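Local coordinates for protein RNA-directed RNA polymerase (Infectious pancreatic necrosis virus, PDB 3ZED) that copies viral RNA as an RNA-directed RNA polymerase, probably existing both free and covalently attached to the genomic RNA, at residues A49-D54 against R170-K175; S165-R170 against G300-K305; E307-V312 against K316-I321. All blocks are in the same frame, centred on the assembly; numbering follows the deposited sequence.

Interaction 1: residues A49-D54 against R170-K175; sequences AQFLKD and RLLAMK
Helix 45-54 is laid against helix 164-179 through Phe51 and Leu52 on one side and the forked end of Leu172 on the other. Each branch of Leu172 has its own partner. CD1 of Leu172 reaches the outer part of the phenyl ring, 3.5 Å from CZ of Phe51 and 3.7 Å from CE2 of Phe51, an approach oblique to the ring. The other branch, CD2 of Leu172, meets CD2 of Leu52 at 4.2 Å, a looser methyl-methyl contact. With its CG anti to the backbone N (chi1 169°), Phe51 carries its ring out to the neighbouring helix, although the CB of this residue does not point straight at it. This is apolar helix-helix packing in the palm region of the birnavirus polymerase, and it buries a modest 157 Å² between the two segments. The nearest CA atoms, those of Leu52 and Leu172, are 8.1 Å apart, leaving the contact to side chains. One turn earlier on helix 164-179, Leu168 also touches both Phe51 and Leu52. Leu464 of strand 462-465 packs on Leu52 and on Leu171, so this strand of a mixed β-sheet touches both helices.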
# COMPACT_ATOMS: atom_id res chain seq x y z
N ALA B 49 3.25 -5.80 28.78
CA ALA B 49 3.72 -4.50 29.26
C ALA B 49 5.14 -4.62 29.84
O ALA B 49 6.01 -3.83 29.49
CB ALA B 49 2.76 -3.92 30.29
N GLN B 50 5.37 -5.66 30.67
CA GLN B 50 6.67 -5.95 31.31
C GLN B 50 7.77 -6.14 30.25
O GLN B 50 8.84 -5.55 30.40
CB GLN B 50 6.55 -7.19 32.20
CG GLN B 50 7.73 -7.44 33.13
CD GLN B 50 7.61 -8.81 33.75
OE1 GLN B 50 7.63 -9.84 33.05
NE2 GLN B 50 7.43 -8.85 35.08
N PHE B 51 7.50 -6.96 29.20
CA PHE B 51 8.41 -7.23 28.08
C PHE B 51 8.79 -5.93 27.35
O PHE B 51 9.96 -5.72 27.03
CB PHE B 51 7.76 -8.23 27.10
CG PHE B 51 8.44 -8.41 25.76
CD1 PHE B 51 9.46 -9.36 25.60
CD2 PHE B 51 8.05 -7.67 24.65
CE1 PHE B 51 10.06 -9.56 24.35
CE2 PHE B 51 8.66 -7.86 23.41
CZ PHE B 51 9.67 -8.80 23.26
N LEU B 52 7.79 -5.06 27.06
CA LEU B 52 8.03 -3.79 26.37
C LEU B 52 8.82 -2.82 27.26
O LEU B 52 9.71 -2.12 26.78
CB LEU B 52 6.71 -3.15 25.89
CG LEU B 52 5.94 -3.94 24.82
CD1 LEU B 52 4.56 -3.37 24.63
CD2 LEU B 52 6.68 -3.96 23.49
N LYS B 53 8.52 -2.85 28.57
CA LYS B 53 9.23 -2.03 29.56
C LYS B 53 10.71 -2.48 29.64
O LYS B 53 11.60 -1.63 29.50
CB LYS B 53 8.54 -2.11 30.93
N ASP B 54 10.95 -3.81 29.74
CA ASP B 54 12.30 -4.41 29.78
C ASP B 54 13.10 -4.08 28.51
O ASP B 54 14.33 -4.09 28.54
CB ASP B 54 12.22 -5.94 29.93
CG ASP B 54 11.71 -6.48 31.26
OD1 ASP B 54 11.52 -5.68 32.21
OD2 ASP B 54 11.51 -7.72 31.37
N ARG B 170 8.08 -7.72 16.73
CA ARG B 170 8.02 -6.93 15.49
C ARG B 170 8.07 -5.44 15.82
O ARG B 170 8.79 -4.70 15.15
CB ARG B 170 6.75 -7.27 14.69
CG ARG B 170 6.58 -6.47 13.42
CD ARG B 170 7.62 -6.80 12.38
NE ARG B 170 7.36 -6.10 11.12
CZ ARG B 170 8.09 -6.24 10.02
NH1 ARG B 170 9.15 -7.04 10.02
NH2 ARG B 170 7.79 -5.56 8.92
N LEU B 171 7.34 -5.01 16.87
CA LEU B 171 7.34 -3.61 17.30
C LEU B 171 8.76 -3.15 17.68
O LEU B 171 9.16 -2.04 17.29
CB LEU B 171 6.36 -3.38 18.47
CG LEU B 171 4.86 -3.42 18.16
CD1 LEU B 171 4.06 -3.20 19.44
CD2 LEU B 171 4.45 -2.36 17.12
N LEU B 172 9.52 -4.01 18.39
CA LEU B 172 10.92 -3.73 18.77
C LEU B 172 11.80 -3.55 17.51
O LEU B 172 12.60 -2.62 17.47
CB LEU B 172 11.50 -4.87 19.65
CG LEU B 172 10.78 -5.23 20.96
CD1 LEU B 172 11.60 -6.24 21.74
CD2 LEU B 172 10.49 -4.00 21.82
N ALA B 173 11.64 -4.43 16.51
CA ALA B 173 12.37 -4.36 15.24
C ALA B 173 12.05 -3.03 14.49
O ALA B 173 12.98 -2.38 13.99
CB ALA B 173 12.03 -5.56 14.38
N MET B 174 10.76 -2.60 14.48
CA MET B 174 10.33 -1.32 13.86
C MET B 174 10.99 -0.14 14.56
O MET B 174 11.54 0.72 13.88
CB MET B 174 8.79 -1.16 13.86
CG MET B 174 8.08 -2.27 13.11
SD MET B 174 8.53 -2.47 11.32
CE MET B 174 7.38 -1.34 10.56
N LYS B 175 10.98 -0.13 15.93
CA LYS B 175 11.63 0.91 16.73
C LYS B 175 13.13 0.94 16.43
O LYS B 175 13.71 2.02 16.33
CB LYS B 175 11.35 0.69 18.23
CG LYS B 175 12.09 1.68 19.14
CD LYS B 175 11.77 1.47 20.60
CE LYS B 175 12.54 2.41 21.50
NZ LYS B 175 13.89 1.89 21.81

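Interaction 2: residues S165-R170 against G300-K305; sequences SGQLNR and GLLFPK
NE2 of Gln167 is gripped by two acceptors: the backbone O of Leu302, 3.0 Å away with an N-H...O angle of 154°, and OD1 of Asn320. OE1 of the same amide accepts from His110. The three bonds together fix the rotation of the buried amide; the one to Leu302 ties helix 164-179 to strand 299-310, part of a mixed β-sheet, and the one to Asn320 reaches the neighbouring strand 320-323. The short segments of helix and strand pass 9.7 Å apart at 120°, and Gln167, extended beyond CG, spans the gap. The acceptor O of Leu302 lies almost in the plane of the glutamine amide, yet the donor stands 61° out of the carbonyl plane of Leu302, well off the usual lone-pair direction. Leu302 is the centre of an inverse gamma turn, closed by a weak bond from Phe303 N to Leu301 O. Its side chain also comes up to the amide, with CG of Leu302 4.0 Å from NE2 of Gln167. Pro304 supplies another apolar contact: its CB lies 3.6 Å from CD of Gln167, the two side chains meeting at a slant. The ring nitrogen of Pro304 lies 3.5 Å from NE2 of Gln167 but has no hydrogen to share.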
# COMPACT_ATOMS: atom_id res chain seq x y z
N SER B 165 3.62 -12.54 20.96
CA SER B 165 5.08 -12.44 21.06
C SER B 165 5.66 -11.97 19.71
O SER B 165 6.51 -11.07 19.67
CB SER B 165 5.69 -13.76 21.48
OG SER B 165 5.53 -14.00 22.87
N GLY B 166 5.20 -12.61 18.61
CA GLY B 166 5.59 -12.25 17.25
C GLY B 166 5.33 -10.78 16.97
O GLY B 166 6.26 -10.07 16.56
N GLN B 167 4.09 -10.28 17.30
CA GLN B 167 3.66 -8.88 17.13
C GLN B 167 4.51 -7.93 17.98
O GLN B 167 4.92 -6.88 17.48
CB GLN B 167 2.17 -8.71 17.50
CG GLN B 167 1.19 -9.33 16.52
CD GLN B 167 -0.20 -8.84 16.78
OE1 GLN B 167 -0.93 -9.40 17.59
NE2 GLN B 167 -0.59 -7.75 16.13
N LEU B 168 4.76 -8.29 19.25
CA LEU B 168 5.52 -7.47 20.20
C LEU B 168 7.00 -7.36 19.79
O LEU B 168 7.55 -6.25 19.81
CB LEU B 168 5.37 -8.02 21.63
CG LEU B 168 3.96 -7.89 22.24
CD1 LEU B 168 3.80 -8.76 23.47
CD2 LEU B 168 3.63 -6.45 22.57
N ASN B 169 7.61 -8.47 19.36
CA ASN B 169 8.99 -8.50 18.87
C ASN B 169 9.13 -7.70 17.58
O ASN B 169 10.15 -7.04 17.37
CB ASN B 169 9.47 -9.93 18.65
CG ASN B 169 9.92 -10.58 19.92
OD1 ASN B 169 10.95 -10.23 20.49
ND2 ASN B 169 9.13 -11.52 20.41
N ARG B 170 8.08 -7.72 16.73
CA ARG B 170 8.02 -6.93 15.49
C ARG B 170 8.07 -5.44 15.82
O ARG B 170 8.79 -4.70 15.15
CB ARG B 170 6.75 -7.27 14.69
CG ARG B 170 6.58 -6.47 13.42
CD ARG B 170 7.62 -6.80 12.38
NE ARG B 170 7.36 -6.10 11.12
CZ ARG B 170 8.09 -6.24 10.02
NH1 ARG B 170 9.15 -7.04 10.02
NH2 ARG B 170 7.79 -5.56 8.92
N GLY B 300 -4.24 3.29 15.77
CA GLY B 300 -4.58 2.15 14.93
C GLY B 300 -4.65 0.85 15.70
O GLY B 300 -3.86 0.63 16.62
N LEU B 301 -5.60 -0.03 15.34
CA LEU B 301 -5.67 -1.37 15.94
C LEU B 301 -4.48 -2.18 15.41
O LEU B 301 -4.27 -2.19 14.20
CB LEU B 301 -7.00 -2.09 15.62
CG LEU B 301 -8.30 -1.42 16.03
CD1 LEU B 301 -9.48 -2.29 15.62
CD2 LEU B 301 -8.33 -1.11 17.54
N LEU B 302 -3.68 -2.77 16.30
CA LEU B 302 -2.52 -3.53 15.82
C LEU B 302 -2.95 -4.94 15.40
O LEU B 302 -2.95 -5.88 16.19
CB LEU B 302 -1.40 -3.57 16.86
CG LEU B 302 -0.02 -3.83 16.29
CD1 LEU B 302 0.51 -2.60 15.56
CD2 LEU B 302 0.94 -4.29 17.40
N PHE B 303 -3.35 -5.05 14.13
CA PHE B 303 -3.85 -6.26 13.51
C PHE B 303 -2.70 -7.20 13.10
O PHE B 303 -1.79 -6.76 12.40
CB PHE B 303 -4.70 -5.87 12.28
CG PHE B 303 -5.51 -6.97 11.66
CD1 PHE B 303 -4.97 -7.76 10.64
CD2 PHE B 303 -6.83 -7.18 12.02
CE1 PHE B 303 -5.72 -8.79 10.05
CE2 PHE B 303 -7.59 -8.19 11.42
CZ PHE B 303 -7.03 -8.99 10.44
N PRO B 304 -2.72 -8.49 13.51
CA PRO B 304 -1.65 -9.42 13.06
C PRO B 304 -1.87 -9.82 11.60
O PRO B 304 -2.95 -10.31 11.26
CB PRO B 304 -1.78 -10.60 14.02
CG PRO B 304 -3.23 -10.61 14.42
CD PRO B 304 -3.73 -9.19 14.35
N LYS B 305 -0.89 -9.57 10.73
CA LYS B 305 -1.04 -9.87 9.30
C LYS B 305 -0.93 -11.39 9.02
O LYS B 305 0.01 -12.04 9.50
CB LYS B 305 0.02 -9.10 8.50
CG LYS B 305 -0.24 -9.05 7.01
CD LYS B 305 0.74 -8.11 6.32
CE LYS B 305 0.33 -7.84 4.88
NZ LYS B 305 0.63 -8.99 4.00

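Interaction 3: residues E307-V312 against K316-I321; sequences ERYTQV and KKTRNI
Glu307 and Arg319 form a two-point salt bridge. OE2 of Glu307 lies 2.7 Å from NH2 of Arg319, while NE of Arg319 donates to the syn lone pair of Glu307 OE1 over 3.2 Å. The fit is skewed: carboxylate and guanidinium planes are turned 29° apart, and the N-H...O angle at NE is 139°. Arg319 reaches the carboxylate by bending at chi2 and chi3, whereas the Glu307 chain is extended beyond CG. OE2 of Glu307 has a second cationic partner in Lys305, so the carboxylate is probably kept ionised. The hydroxyl of Tyr309 has two backbone partners: it accepts from N of Arg319, 2.9 Å from OH of Tyr309, and donates to the carbonyl O of Lys305. The segments lie at the turn end of the β-hairpin of strands 299-310 and 320-323; the touching parts run nearly antiparallel, with the Tyr309 side chain reaching across between them. Glu307 and Tyr309 also make backbone bonds with Gly160 and Gln158 of strand 157-160. The tyrosine ring is covered on one face by CB of Glu307, 3.6 Å above its plane and offset toward the rim. From the opposing segment, the carbonyl O of Lys317 approaches CD1 of Tyr309 at 3.4 Å, oblique to the ring, and CG2 of Thr318 comes within 3.7 Å of the Tyr309 hydroxyl O. Farther out, near the turn, the extended Lys316 lies alongside Val312, and its NZ makes a weak 3.4 Å bond to the O of Val312; the same ammonium forms a salt bridge with Asp313.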
# COMPACT_ATOMS: atom_id res chain seq x y z
N GLU B 307 0.19 -14.32 6.99
CA GLU B 307 1.31 -14.55 6.07
C GLU B 307 1.89 -15.94 6.23
O GLU B 307 1.57 -16.64 7.18
CB GLU B 307 2.41 -13.52 6.34
CG GLU B 307 2.38 -12.40 5.33
CD GLU B 307 3.22 -11.20 5.67
OE1 GLU B 307 4.08 -11.31 6.58
OE2 GLU B 307 3.04 -10.16 5.00
N ARG B 308 2.79 -16.31 5.31
CA ARG B 308 3.49 -17.57 5.36
C ARG B 308 4.79 -17.29 6.12
O ARG B 308 5.80 -16.87 5.55
CB ARG B 308 3.66 -18.20 3.95
CG ARG B 308 2.30 -18.74 3.45
CD ARG B 308 2.13 -19.06 1.98
NE ARG B 308 1.73 -17.90 1.21
CZ ARG B 308 0.59 -17.73 0.56
NH1 ARG B 308 -0.32 -18.69 0.55
NH2 ARG B 308 0.35 -16.62 -0.09
N TYR B 309 4.69 -17.41 7.46
CA TYR B 309 5.77 -17.20 8.40
C TYR B 309 6.64 -18.42 8.55
O TYR B 309 6.19 -19.54 8.30
CB TYR B 309 5.20 -16.82 9.77
CG TYR B 309 4.49 -15.49 9.79
CD1 TYR B 309 5.19 -14.30 9.66
CD2 TYR B 309 3.11 -15.41 9.94
CE1 TYR B 309 4.55 -13.07 9.66
CE2 TYR B 309 2.45 -14.18 9.96
CZ TYR B 309 3.18 -13.01 9.83
OH TYR B 309 2.56 -11.78 9.84
N THR B 310 7.89 -18.22 8.98
CA THR B 310 8.82 -19.31 9.29
C THR B 310 8.40 -19.85 10.66
O THR B 310 8.23 -19.06 11.58
CB THR B 310 10.26 -18.76 9.23
OG1 THR B 310 10.60 -18.61 7.86
CG2 THR B 310 11.27 -19.64 9.86
N GLN B 311 8.16 -21.18 10.77
CA GLN B 311 7.77 -21.84 12.03
C GLN B 311 8.75 -21.53 13.17
O GLN B 311 8.33 -21.18 14.25
CB GLN B 311 7.66 -23.36 11.86
CG GLN B 311 6.46 -23.81 11.04
CD GLN B 311 6.51 -25.29 10.80
OE1 GLN B 311 7.09 -26.05 11.57
NE2 GLN B 311 5.90 -25.75 9.74
N VAL B 312 10.06 -21.63 12.89
CA VAL B 312 11.13 -21.38 13.86
C VAL B 312 11.06 -19.92 14.41
O VAL B 312 11.41 -19.71 15.57
CB VAL B 312 12.51 -21.76 13.25
CG1 VAL B 312 13.66 -20.94 13.83
CG2 VAL B 312 12.79 -23.25 13.44
N LYS B 316 8.81 -14.73 16.98
CA LYS B 316 9.84 -13.70 16.84
C LYS B 316 9.41 -12.61 15.87
O LYS B 316 9.93 -11.49 15.94
CB LYS B 316 11.18 -14.31 16.35
CG LYS B 316 11.84 -15.25 17.34
CD LYS B 316 13.01 -15.99 16.70
CE LYS B 316 13.31 -17.32 17.37
NZ LYS B 316 14.27 -18.13 16.58
N LYS B 317 8.50 -12.93 14.93
CA LYS B 317 8.08 -11.98 13.92
C LYS B 317 6.67 -12.25 13.36
O LYS B 317 6.44 -13.23 12.66
CB LYS B 317 9.11 -11.96 12.76
CG LYS B 317 8.80 -11.00 11.63
CD LYS B 317 9.54 -11.43 10.36
CE LYS B 317 9.01 -10.76 9.12
NZ LYS B 317 9.73 -11.22 7.90
N THR B 318 5.75 -11.34 13.67
CA THR B 318 4.40 -11.28 13.12
C THR B 318 4.29 -9.88 12.56
O THR B 318 4.42 -8.92 13.31
CB THR B 318 3.28 -11.61 14.13
OG1 THR B 318 3.55 -12.83 14.82
CG2 THR B 318 1.88 -11.62 13.48
N ARG B 319 4.10 -9.75 11.25
CA ARG B 319 3.96 -8.41 10.67
C ARG B 319 2.62 -7.80 11.13
O ARG B 319 1.64 -8.52 11.36
CB ARG B 319 4.10 -8.44 9.14
CG ARG B 319 5.50 -8.85 8.69
CD ARG B 319 6.02 -8.05 7.52
NE ARG B 319 5.49 -8.51 6.23
CZ ARG B 319 5.07 -7.70 5.27
NH1 ARG B 319 5.08 -6.38 5.44
NH2 ARG B 319 4.61 -8.20 4.12
N ASN B 320 2.63 -6.49 11.32
CA ASN B 320 1.45 -5.78 11.82
C ASN B 320 0.79 -4.90 10.80
O ASN B 320 1.47 -4.18 10.07
CB ASN B 320 1.84 -4.92 13.03
CG ASN B 320 2.29 -5.72 14.22
OD1 ASN B 320 1.64 -6.68 14.61
ND2 ASN B 320 3.39 -5.34 14.83
N ILE B 321 -0.55 -4.91 10.79
CA ILE B 321 -1.35 -3.99 9.99
C ILE B 321 -1.84 -2.92 10.97
O ILE B 321 -2.52 -3.24 11.95
CB ILE B 321 -2.52 -4.66 9.21
CG1 ILE B 321 -2.03 -5.72 8.18
CG2 ILE B 321 -3.48 -3.61 8.61
CD1 ILE B 321 -2.08 -5.38 6.65

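In the fold
From the N terminus, helix 45-54 comes first, and interaction 1 closes a loop of 115 residues by returning helix 164-179 to it. That same helix opens interaction 2, which spans 129 residues to strand 299-310; the two residue ranges on this helix overlap at Arg170, and the segments of the two contacts alternate along the chain. Interaction 3 then follows in series, a local hairpin closure with three intervening residues. Interactions 2 and 3 are joined in one sheet, where Phe303 and Lys305 make probable backbone hydrogen bonds to Ile321 and Arg319. Arg170 also packs on Lys317, Thr318, Arg319 and Asn320, so helix 164-179 connects helix 45-54 to the hairpin.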